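Local coordinates for protein dehalogenase (Rhodospirillaceae, PDB 6A41) that probably removes halide from halogenated substrates, as a dehalogenase built on the Rossmann-type fold of the short-chain dehydrogenase/reductase superfamily, at residues A[133-139]-A[153-159]; A[216-220]-A[236-240]; A[83-87]-A[103-108]; A[179-183]-A[239-243]. All coordinates share one frame; numbering follows the deposited sequence.

In the fold
Interaction 3 closes first along the chain, folding the loop after strand 79-83 back onto helix 98-126, which follows it. Interaction 1 comes next, where the end of strand 129-136 meets helix 147-158. The two touch through Arg153, whose NH2 probably bonds to Asp84 O. Interaction 4 closes the longest loop, from the end of strand 172-179 to the turn beyond strand 236-239. Interaction 2 nests within it, joining helix 214-225 to that last strand and sharing His239 and Ala240. Backbone bonds from Ser135 and Ala137 to Ser179 link interactions 1 and 4, whereas interactions 2 and 3 lie about 19 Å apart between centres, on opposite sides of the chain's centre.

Interaction 1. Residues A[133-139]-A[153-159]; sequences FVSSAAP and RAAGNGL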
loop_
_atom_site.group_PDB
_atom_site.type_symbol
_atom_site.label_atom_id
_atom_site.label_comp_id
_atom_site.label_asym_id
_atom_site.label_seq_id
_atom_site.Cartn_x
_atom_site.Cartn_y
_atom_site.Cartn_z
ATOM N N PHE A 133 8.471 -6.256 -15.361
ATOM C CA PHE A 133 8.986 -4.932 -15.511
ATOM C C PHE A 133 10.109 -4.733 -14.538
ATOM O O PHE A 133 9.918 -4.845 -13.272
ATOM C CB PHE A 133 7.868 -3.888 -15.354
ATOM C CG PHE A 133 6.823 -3.916 -16.447
ATOM C CD1 PHE A 133 5.794 -4.830 -16.416
ATOM C CD2 PHE A 133 6.812 -2.984 -17.432
ATOM C CE1 PHE A 133 4.804 -4.859 -17.393
ATOM C CE2 PHE A 133 5.827 -3.034 -18.448
ATOM C CZ PHE A 133 4.878 -4.014 -18.428
ATOM N N VAL A 134 11.263 -4.353 -14.987
ATOM C CA VAL A 134 12.307 -3.984 -13.996
ATOM C C VAL A 134 12.150 -2.501 -13.733
ATOM O O VAL A 134 12.317 -1.694 -14.655
ATOM C CB VAL A 134 13.698 -4.195 -14.458
ATOM C CG1 VAL A 134 14.668 -4.065 -13.300
ATOM C CG2 VAL A 134 13.787 -5.606 -15.029
ATOM N N SER A 135 11.769 -2.172 -12.497
ATOM C CA SER A 135 11.307 -0.803 -12.183
ATOM C C SER A 135 11.996 -0.288 -10.887
ATOM O O SER A 135 13.082 -0.778 -10.554
ATOM C CB SER A 135 9.759 -0.752 -12.021
ATOM O OG SER A 135 9.276 0.585 -12.017
ATOM N N SER A 136 11.384 0.668 -10.213
ATOM C CA SER A 136 11.965 1.327 -9.093
ATOM C C SER A 136 11.112 1.275 -7.873
ATOM O O SER A 136 9.871 1.294 -8.035
ATOM C CB SER A 136 12.305 2.760 -9.450
ATOM O OG SER A 136 12.748 3.479 -8.331
ATOM N N ALA A 137 11.711 1.122 -6.690
ATOM C CA ALA A 137 10.988 1.299 -5.434
ATOM C C ALA A 137 10.679 2.804 -5.112
ATOM O O ALA A 137 10.003 3.084 -4.122
ATOM C CB ALA A 137 11.686 0.633 -4.205
ATOM N N ALA A 138 11.286 3.729 -5.855
ATOM C CA ALA A 138 11.196 5.086 -5.454
ATOM C C ALA A 138 9.741 5.598 -5.240
ATOM O O ALA A 138 9.510 6.263 -4.237
ATOM C CB ALA A 138 11.850 6.007 -6.419
ATOM N N PRO A 139 8.781 5.221 -6.128
ATOM C CA PRO A 139 7.403 5.684 -5.899
ATOM C C PRO A 139 6.792 5.238 -4.606
ATOM O O PRO A 139 5.830 5.880 -4.135
ATOM C CB PRO A 139 6.642 5.057 -7.063
ATOM C CG PRO A 139 7.658 4.852 -8.081
ATOM C CD PRO A 139 8.873 4.458 -7.342
ATOM N N ARG A 153 8.426 6.315 -13.080
ATOM C CA ARG A 153 8.511 4.938 -12.518
ATOM C C ARG A 153 7.151 4.526 -12.001
ATOM O O ARG A 153 6.764 3.397 -12.109
ATOM C CB ARG A 153 9.482 4.914 -11.369
ATOM C CG ARG A 153 10.917 4.945 -11.844
ATOM C CD ARG A 153 11.279 3.737 -12.663
ATOM N NE ARG A 153 12.686 3.540 -12.965
ATOM C CZ ARG A 153 13.115 2.619 -13.841
ATOM N NH1 ARG A 153 12.281 1.885 -14.581
ATOM N NH2 ARG A 153 14.382 2.494 -14.036
ATOM N N ALA A 154 6.448 5.460 -11.361
ATOM C CA ALA A 154 5.063 5.135 -10.927
ATOM C C ALA A 154 4.175 4.721 -12.134
ATOM O O ALA A 154 3.316 3.905 -11.961
ATOM C CB ALA A 154 4.418 6.314 -10.225
ATOM N N ALA A 155 4.337 5.398 -13.277
ATOM C CA ALA A 155 3.537 5.069 -14.488
ATOM C C ALA A 155 3.838 3.659 -14.918
ATOM O O ALA A 155 2.920 2.898 -15.244
ATOM C CB ALA A 155 3.815 6.043 -15.624
ATOM N N GLY A 156 5.098 3.310 -14.843
ATOM C CA GLY A 156 5.537 1.953 -15.166
ATOM C C GLY A 156 4.879 0.950 -14.247
ATOM O O GLY A 156 4.277 -0.070 -14.700
ATOM N N ASN A 157 5.060 1.159 -12.939
ATOM C CA ASN A 157 4.478 0.281 -11.959
ATOM C C ASN A 157 2.951 0.189 -12.146
ATOM O O ASN A 157 2.341 -0.812 -11.849
ATOM C CB ASN A 157 4.783 0.739 -10.507
ATOM C CG ASN A 157 6.242 0.552 -10.139
ATOM O OD1 ASN A 157 7.005 -0.106 -10.852
ATOM N ND2 ASN A 157 6.663 1.169 -9.056
ATOM N N GLY A 158 2.362 1.278 -12.539
ATOM C CA GLY A 158 0.917 1.405 -12.756
ATOM C C GLY A 158 0.343 0.679 -14.002
ATOM O O GLY A 158 -0.880 0.516 -14.036
ATOM N N LEU A 159 1.188 0.104 -14.826
ATOM C CA LEU A 159 0.692 -0.871 -15.841
ATOM C C LEU A 159 0.371 -2.286 -15.297
ATOM O O LEU A 159 -0.465 -2.990 -15.848
ATOM C CB LEU A 159 1.696 -0.983 -16.915
ATOM C CG LEU A 159 1.905 0.293 -17.743
ATOM C CD1 LEU A 159 3.163 0.079 -18.515
ATOM C CD2 LEU A 159 0.744 0.400 -18.712
HETATM O O HOH W 1 9.403 1.735 -14.528
#
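Ser135 OG donates a short 2.6 Å hydrogen bond to Asn157 OD1, approaching from above the carbonyl plane, about 40° out of it. The same hydroxyl takes a proton from a water that lies in the plane of the Arg153 guanidinium and accepts from its NH1 at 2.9 Å. The other branch of the amide, Asn157 ND2, makes a weak bond to Ser136 O (3.4 Å). With a leucine in place of Asn157, the Ser135 hydroxyl would probably lose its acceptor and be freer to turn. Arg153 NE bonds to Tyr149 OH, and the Tyr-x-x-x-Arg spacing, with Ser136 at the end of strand 129-136, is consistent with the Ser-Tyr-Arg triad of halohydrin dehalogenases. Ser136 OG also accepts from Ala138 N in an ST turn. Arg153 is bent at chi2 (-63°), which folds its aliphatic part against Ser136, CD lying 3.5 Å from Ser136 CB, and carries one guanidinium face over the backbone of Ser135 and Ser136. Farther along, Pro139 CG rests 3.5 Å from Ala154 N, and Leu159 CD1 meets Phe133 CE2 at 4.1 Å. Ala155 of this helix packs on Ala155 of the second subunit.

Interaction 2. Residues A[216-220]-A[236-240]; sequences ELGAT and VLPHA
The imidazole of His239, with Leu237 beside it, packs in the interior against one side of helix 214-225, joining that helix to the last strand of the parallel sheet. The axes of the two short segments approach to 10.4 Å and run nearly antiparallel, at 161°. CG anti to the backbone N (chi1 -173°) extends the ring away from its own strand, and the CE1-NE2 edge meets the backbone of Glu216 and Leu217. Leu217 covers one face: its CD1 makes a CH-pi contact 4.2 Å from the centroid of the His239 ring. At the ring edge, in its plane, Glu216 CB lies 3.7 Å from His239 NE2, while the helix backbone comes close at Leu217 N, 3.4 Å from His239 CE1. This is the second half of a beta-alpha-beta crossover of the Rossmann-type fold: the chain leaves strand 172-179, passes through helix 214-225 and returns as the parallel neighbour 236-239. Thr220 OG1 sits 3.2 Å from His239 CD2. The same hydroxyl donates to Glu216 O (2.9 Å), a bond that holds it against the preceding turn and leaves CG2 directed at Leu237 CD2, 3.9 Å away; Thr220 N is the second donor to Glu216 O, from the opposite face of its carbonyl plane. His239 ND1 is buried with no partner in the model. Glu216 turns its carboxylate to Arg210 in a salt bridge and to Lys213 N. Phe223 of the third subunit packs on Thr220, and Phe231 of that subunit on Glu216.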
loop_
_atom_site.group_PDB
_atom_site.type_symbol
_atom_site.label_atom_id
_atom_site.label_comp_id
_atom_site.label_asym_id
_atom_site.label_seq_id
_atom_site.Cartn_x
_atom_site.Cartn_y
_atom_site.Cartn_z
ATOM N N GLU A 216 21.517 -10.346 -6.968
ATOM C CA GLU A 216 20.321 -10.405 -6.119
ATOM C C GLU A 216 19.113 -9.920 -6.899
ATOM O O GLU A 216 18.039 -10.580 -6.890
ATOM C CB GLU A 216 20.436 -9.593 -4.805
ATOM C CG GLU A 216 21.340 -10.252 -3.809
ATOM C CD GLU A 216 21.890 -9.350 -2.660
ATOM O OE1 GLU A 216 22.094 -8.145 -2.818
ATOM O OE2 GLU A 216 22.111 -9.938 -1.578
ATOM N N LEU A 217 19.298 -8.771 -7.544
ATOM C CA LEU A 217 18.199 -8.281 -8.477
ATOM C C LEU A 217 17.955 -9.303 -9.563
ATOM O O LEU A 217 16.783 -9.615 -9.860
ATOM C CB LEU A 217 18.570 -6.940 -9.020
ATOM C CG LEU A 217 17.549 -6.233 -9.911
ATOM C CD1 LEU A 217 16.217 -6.168 -9.314
ATOM C CD2 LEU A 217 17.991 -4.826 -10.198
ATOM N N GLY A 218 19.056 -9.823 -10.148
ATOM C CA GLY A 218 18.881 -10.868 -11.194
ATOM C C GLY A 218 18.117 -12.144 -10.694
ATOM O O GLY A 218 17.215 -12.677 -11.401
ATOM N N ALA A 219 18.459 -12.606 -9.506
ATOM C CA ALA A 219 17.832 -13.753 -8.940
ATOM C C ALA A 219 16.321 -13.478 -8.673
ATOM O O ALA A 219 15.490 -14.387 -8.844
ATOM C CB ALA A 219 18.491 -14.290 -7.622
ATOM N N THR A 220 16.010 -12.275 -8.240
ATOM C CA THR A 220 14.596 -11.880 -8.070
ATOM C C THR A 220 13.783 -11.912 -9.320
ATOM O O THR A 220 12.673 -12.441 -9.382
ATOM C CB THR A 220 14.519 -10.559 -7.277
ATOM O OG1 THR A 220 15.238 -10.725 -6.004
ATOM C CG2 THR A 220 13.122 -10.256 -7.009
ATOM N N VAL A 236 4.101 -5.435 -7.486
ATOM C CA VAL A 236 5.383 -4.687 -7.553
ATOM C C VAL A 236 6.236 -5.063 -6.315
ATOM O O VAL A 236 5.861 -4.680 -5.203
ATOM C CB VAL A 236 5.109 -3.162 -7.550
ATOM C CG1 VAL A 236 6.487 -2.474 -7.505
ATOM C CG2 VAL A 236 4.293 -2.827 -8.762
ATOM N N LEU A 237 7.242 -5.905 -6.504
ATOM C CA LEU A 237 8.068 -6.504 -5.467
ATOM C C LEU A 237 9.243 -5.560 -5.157
ATOM O O LEU A 237 10.210 -5.420 -5.942
ATOM C CB LEU A 237 8.532 -7.857 -5.908
ATOM C CG LEU A 237 9.548 -8.664 -5.167
ATOM C CD1 LEU A 237 9.278 -8.547 -3.743
ATOM C CD2 LEU A 237 9.481 -10.134 -5.644
ATOM N N PRO A 238 9.203 -4.897 -3.990
ATOM C CA PRO A 238 10.329 -4.048 -3.573
ATOM C C PRO A 238 11.616 -4.792 -3.314
ATOM O O PRO A 238 11.639 -5.884 -2.687
ATOM C CB PRO A 238 9.822 -3.351 -2.320
ATOM C CG PRO A 238 8.378 -3.721 -2.335
ATOM C CD PRO A 238 8.247 -5.038 -2.921
ATOM N N HIS A 239 12.679 -4.272 -3.899
ATOM C CA HIS A 239 13.988 -4.890 -3.856
ATOM C C HIS A 239 14.999 -3.784 -3.598
ATOM O O HIS A 239 15.710 -3.385 -4.415
ATOM C CB HIS A 239 14.254 -5.609 -5.170
ATOM C CG HIS A 239 15.492 -6.418 -5.155
ATOM N ND1 HIS A 239 16.724 -5.854 -5.369
ATOM C CD2 HIS A 239 15.700 -7.734 -4.912
ATOM C CE1 HIS A 239 17.652 -6.816 -5.312
ATOM N NE2 HIS A 239 17.067 -7.969 -5.063
ATOM N N ALA A 240 15.002 -3.355 -2.318
ATOM C CA ALA A 240 15.740 -2.201 -1.905
ATOM C C ALA A 240 16.258 -2.287 -0.499
ATOM O O ALA A 240 16.396 -1.259 0.143
ATOM C CB ALA A 240 14.828 -1.010 -2.025
#

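Interaction 3. Residues A[83-87]-A[103-108]; sequences NDAYP and DALEVM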
loop_
_atom_site.group_PDB
_atom_site.type_symbol
_atom_site.label_atom_id
_atom_site.label_comp_id
_atom_site.label_asym_id
_atom_site.label_seq_id
_atom_site.Cartn_x
_atom_site.Cartn_y
_atom_site.Cartn_z
ATOM N N ASN A 83 13.512 -4.304 -19.081
ATOM C CA ASN A 83 14.579 -3.700 -18.349
ATOM C C ASN A 83 14.779 -2.275 -18.897
ATOM O O ASN A 83 15.384 -2.053 -19.896
ATOM C CB ASN A 83 15.794 -4.585 -18.476
ATOM C CG ASN A 83 17.026 -3.983 -17.858
ATOM O OD1 ASN A 83 17.060 -3.686 -16.639
ATOM N ND2 ASN A 83 18.053 -3.823 -18.646
ATOM N N ASP A 84 14.104 -1.331 -18.261
ATOM C CA ASP A 84 13.945 0.030 -18.741
ATOM C C ASP A 84 14.560 0.996 -17.728
ATOM O O ASP A 84 14.353 0.858 -16.514
ATOM C CB ASP A 84 12.442 0.333 -18.977
ATOM C CG ASP A 84 11.800 -0.758 -19.821
ATOM O OD1 ASP A 84 12.142 -0.851 -21.004
ATOM O OD2 ASP A 84 11.026 -1.569 -19.245
ATOM N N ALA A 85 15.354 1.940 -18.250
ATOM C CA ALA A 85 16.067 2.906 -17.435
ATOM C C ALA A 85 16.364 4.201 -18.176
ATOM O O ALA A 85 16.917 4.142 -19.233
ATOM C CB ALA A 85 17.326 2.353 -16.904
ATOM N N TYR A 86 15.863 5.299 -17.603
ATOM C CA TYR A 86 16.143 6.682 -17.991
ATOM C C TYR A 86 16.801 7.385 -16.774
ATOM O O TYR A 86 16.489 6.995 -15.626
ATOM C CB TYR A 86 14.802 7.394 -18.387
ATOM C CG TYR A 86 14.933 8.816 -18.884
ATOM C CD1 TYR A 86 15.265 9.120 -20.203
ATOM C CD2 TYR A 86 14.834 9.878 -17.990
ATOM C CE1 TYR A 86 15.459 10.450 -20.646
ATOM C CE2 TYR A 86 14.978 11.215 -18.401
ATOM C CZ TYR A 86 15.264 11.483 -19.726
ATOM O OH TYR A 86 15.419 12.793 -20.047
ATOM N N PRO A 87 17.706 8.353 -16.990
ATOM C CA PRO A 87 18.404 8.942 -15.837
ATOM C C PRO A 87 17.456 9.596 -14.836
ATOM O O PRO A 87 16.414 10.126 -15.247
ATOM C CB PRO A 87 19.341 9.982 -16.433
ATOM C CG PRO A 87 19.501 9.570 -17.851
ATOM C CD PRO A 87 18.264 8.833 -18.277
ATOM N N ASP A 103 10.211 12.595 -21.954
ATOM C CA ASP A 103 11.222 11.589 -22.282
ATOM C C ASP A 103 11.303 10.449 -21.226
ATOM O O ASP A 103 11.400 9.281 -21.618
ATOM C CB ASP A 103 12.605 12.209 -22.497
ATOM C CG ASP A 103 12.638 13.119 -23.737
ATOM O OD1 ASP A 103 11.631 13.198 -24.522
ATOM O OD2 ASP A 103 13.616 13.833 -23.933
ATOM N N ALA A 104 11.256 10.778 -19.918
ATOM C CA ALA A 104 11.230 9.760 -18.870
ATOM C C ALA A 104 10.051 8.885 -18.982
ATOM O O ALA A 104 10.165 7.647 -18.854
ATOM C CB ALA A 104 11.269 10.426 -17.524
ATOM N N LEU A 105 8.897 9.485 -19.259
ATOM C CA LEU A 105 7.690 8.679 -19.427
ATOM C C LEU A 105 7.796 7.844 -20.645
ATOM O O LEU A 105 7.250 6.685 -20.676
ATOM C CB LEU A 105 6.488 9.601 -19.557
ATOM C CG LEU A 105 6.109 10.312 -18.266
ATOM C CD1 LEU A 105 5.223 11.504 -18.479
ATOM C CD2 LEU A 105 5.435 9.378 -17.270
ATOM N N GLU A 106 8.381 8.387 -21.700
ATOM C CA GLU A 106 8.523 7.577 -22.936
ATOM C C GLU A 106 9.326 6.290 -22.701
ATOM O O GLU A 106 8.952 5.195 -23.171
ATOM C CB GLU A 106 9.157 8.359 -24.055
ATOM C CG GLU A 106 9.282 7.619 -25.371
ATOM C CD GLU A 106 7.910 7.518 -26.086
ATOM O OE1 GLU A 106 6.971 8.299 -25.756
ATOM O OE2 GLU A 106 7.762 6.599 -26.906
ATOM N N VAL A 107 10.475 6.463 -22.028
ATOM C CA VAL A 107 11.395 5.364 -21.813
ATOM C C VAL A 107 10.874 4.331 -20.791
ATOM O O VAL A 107 11.085 3.141 -20.965
ATOM C CB VAL A 107 12.781 5.924 -21.480
ATOM C CG1 VAL A 107 13.702 4.795 -21.041
ATOM C CG2 VAL A 107 13.378 6.735 -22.640
HETATM N N MSE A 108 10.152 4.767 -19.743
HETATM C CA MSE A 108 9.898 3.971 -18.606
HETATM C C MSE A 108 8.446 3.484 -18.577
HETATM O O MSE A 108 8.147 2.596 -17.781
HETATM C CB MSE A 108 10.338 4.602 -17.221
HETATM C CG MSE A 108 11.874 4.702 -17.295
HETATM SE SE MSE A 108 12.675 5.344 -15.650
HETATM C CE MSE A 108 11.907 7.182 -15.631
HETATM O O HOH W 2 12.830 1.640 -22.310
#
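The loop that leaves strand 79-83 lays Tyr86 flat on helix 98-126, joining the C-terminal edge of the sheet to the helix that follows it. Ala104 CA lies under the ring in a CH-pi contact, 3.9 Å from the Tyr86 centroid and 21° off the ring normal. Pro87 CD covers the other face near the rim, so the phenol is held between its own neighbour and the helix. CG stands anti to the backbone N (chi1 -177°), which carries the ring along the helix toward Asp103, whose CB is 3.8 Å from Tyr86 OH. Asn83, Asp84 and Ala85 follow Asn82 where the Asn-Asn-Ala-Gly motif stands in classical short-chain dehydrogenases, and Asp84 O here bonds to Arg153 NH2. Val107 CG1 lies 3.9 Å from Tyr86 CB and Val107 CG2 against Tyr86 CD1. In Met108, a selenomethionine, SE lies 3.7 Å from Tyr86 N, and the bend at chi3 (-65°) brings CE to Tyr86 CB (4.0 Å). Asp84 reaches the helix through a water that donates to its OD1 at 2.9 Å and to Val107 O at 2.7 Å, where the helix widens into a pi-type turn. Glu106 forms a salt bridge with Arg102 of the second subunit.

Interaction 4. Residues A[179-183]-A[239-243]; sequences SNYVE and HAGGW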
loop_
_atom_site.group_PDB
_atom_site.type_symbol
_atom_site.label_atom_id
_atom_site.label_comp_id
_atom_site.label_asym_id
_atom_site.label_seq_id
_atom_site.Cartn_x
_atom_site.Cartn_y
_atom_site.Cartn_z
ATOM N N SER A 179 13.199 -1.976 -7.823
ATOM C CA SER A 179 14.582 -1.877 -7.291
ATOM C C SER A 179 14.933 -0.537 -6.705
ATOM O O SER A 179 14.431 0.507 -7.099
ATOM C CB SER A 179 15.618 -2.156 -8.397
ATOM O OG SER A 179 16.911 -2.461 -7.887
ATOM N N ASN A 180 15.831 -0.549 -5.722
ATOM C CA ASN A 180 16.593 0.672 -5.386
ATOM C C ASN A 180 17.867 0.218 -4.615
ATOM O O ASN A 180 17.915 -0.820 -4.007
ATOM C CB ASN A 180 15.767 1.687 -4.491
ATOM C CG ASN A 180 16.196 3.219 -4.643
ATOM O OD1 ASN A 180 15.595 4.116 -3.986
ATOM N ND2 ASN A 180 17.187 3.484 -5.405
ATOM N N TYR A 181 18.907 1.053 -4.670
ATOM C CA TYR A 181 20.171 0.822 -4.022
ATOM C C TYR A 181 20.844 -0.470 -4.453
ATOM O O TYR A 181 21.483 -1.087 -3.584
ATOM C CB TYR A 181 19.996 0.882 -2.469
ATOM C CG TYR A 181 19.537 2.244 -2.065
ATOM C CD1 TYR A 181 20.419 3.269 -2.129
ATOM C CD2 TYR A 181 18.263 2.505 -1.617
ATOM C CE1 TYR A 181 20.077 4.548 -1.818
ATOM C CE2 TYR A 181 17.861 3.775 -1.310
ATOM C CZ TYR A 181 18.785 4.830 -1.375
ATOM O OH TYR A 181 18.440 6.171 -1.119
ATOM N N VAL A 182 20.669 -0.894 -5.720
ATOM C CA VAL A 182 21.307 -2.075 -6.267
ATOM C C VAL A 182 22.428 -1.605 -7.185
ATOM O O VAL A 182 22.169 -0.762 -8.074
ATOM C CB VAL A 182 20.385 -2.965 -7.062
ATOM C CG1 VAL A 182 21.180 -4.141 -7.668
ATOM C CG2 VAL A 182 19.243 -3.454 -6.215
ATOM N N GLU A 183 23.649 -2.101 -6.936
ATOM C CA GLU A 183 24.812 -1.805 -7.808
ATOM C C GLU A 183 24.365 -2.046 -9.233
ATOM O O GLU A 183 23.974 -3.154 -9.588
ATOM C CB GLU A 183 25.986 -2.686 -7.491
ATOM C CG GLU A 183 26.460 -2.442 -6.077
ATOM C CD GLU A 183 27.561 -3.431 -5.614
ATOM O OE1 GLU A 183 27.949 -4.320 -6.401
ATOM O OE2 GLU A 183 28.005 -3.293 -4.462
ATOM N N HIS A 239 12.679 -4.272 -3.899
ATOM C CA HIS A 239 13.988 -4.890 -3.856
ATOM C C HIS A 239 14.999 -3.784 -3.598
ATOM O O HIS A 239 15.710 -3.385 -4.415
ATOM C CB HIS A 239 14.254 -5.609 -5.170
ATOM C CG HIS A 239 15.492 -6.418 -5.155
ATOM N ND1 HIS A 239 16.724 -5.854 -5.369
ATOM C CD2 HIS A 239 15.700 -7.734 -4.912
ATOM C CE1 HIS A 239 17.652 -6.816 -5.312
ATOM N NE2 HIS A 239 17.067 -7.969 -5.063
ATOM N N ALA A 240 15.002 -3.355 -2.318
ATOM C CA ALA A 240 15.740 -2.201 -1.905
ATOM C C ALA A 240 16.258 -2.287 -0.499
ATOM O O ALA A 240 16.396 -1.259 0.143
ATOM C CB ALA A 240 14.828 -1.010 -2.025
ATOM N N GLY A 241 16.590 -3.490 -0.020
ATOM C CA GLY A 241 17.200 -3.643 1.256
ATOM C C GLY A 241 16.377 -3.203 2.454
ATOM O O GLY A 241 16.922 -2.828 3.461
ATOM N N GLY A 242 15.085 -3.176 2.286
ATOM C CA GLY A 242 14.161 -2.653 3.319
ATOM C C GLY A 242 13.802 -1.136 3.245
ATOM O O GLY A 242 12.977 -0.679 4.000
ATOM N N TRP A 243 14.392 -0.437 2.286
ATOM C CA TRP A 243 14.193 1.003 2.167
ATOM C C TRP A 243 12.714 1.281 1.819
ATOM O O TRP A 243 12.193 2.333 2.229
ATOM C CB TRP A 243 15.169 1.553 1.135
ATOM C CG TRP A 243 15.079 2.985 0.860
ATOM C CD1 TRP A 243 15.808 3.999 1.464
ATOM C CD2 TRP A 243 14.291 3.608 -0.176
ATOM N NE1 TRP A 243 15.429 5.203 0.943
ATOM C CE2 TRP A 243 14.565 4.999 -0.112
ATOM C CE3 TRP A 243 13.370 3.110 -1.144
ATOM C CZ2 TRP A 243 13.946 5.935 -0.935
ATOM C CZ3 TRP A 243 12.734 4.054 -1.998
ATOM C CH2 TRP A 243 13.062 5.450 -1.902
#
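Ser179 and His239 form a parallel beta bridge at the C-terminal ends of the last two strands of the Rossmann-type sheet, where both strands give way to loops. Its hydrogen bond runs from Asn180 N to His239 O (3.1 Å, 161° at the hydrogen), the donor standing above the carbonyl plane. Two CA-H...O contacts reinforce the bridge, Ser179 CA to His239 O at 3.4 Å and Ala240 CA to Asn180 O at 3.3 Å. Residues 240-243 make a type I' turn closed by Trp243 N on Ala240 O (3.0 Å), with positive phi at Gly241 and Gly242. The aromatic contact is T-shaped, the edge of Tyr181 directed at the face of the Trp243 five-membered ring, centroids 4.8 Å apart and planes at 67°. Tyr181 CE2 does the touching, 3.5 Å from Trp243 CD1. A serine in place of Trp243 would probably open a gap beside Tyr181 and deprive its edge of the indole face. Phe188 also meets the Tyr181 ring, and Phe231 of the third subunit packs on it. Of the remaining van der Waals contacts, Asn180 CB meets Ala240 CB (3.8 Å) and Val182 CG2 lies at the imidazole edge, near its plane, 3.6 Å from His239 ND1.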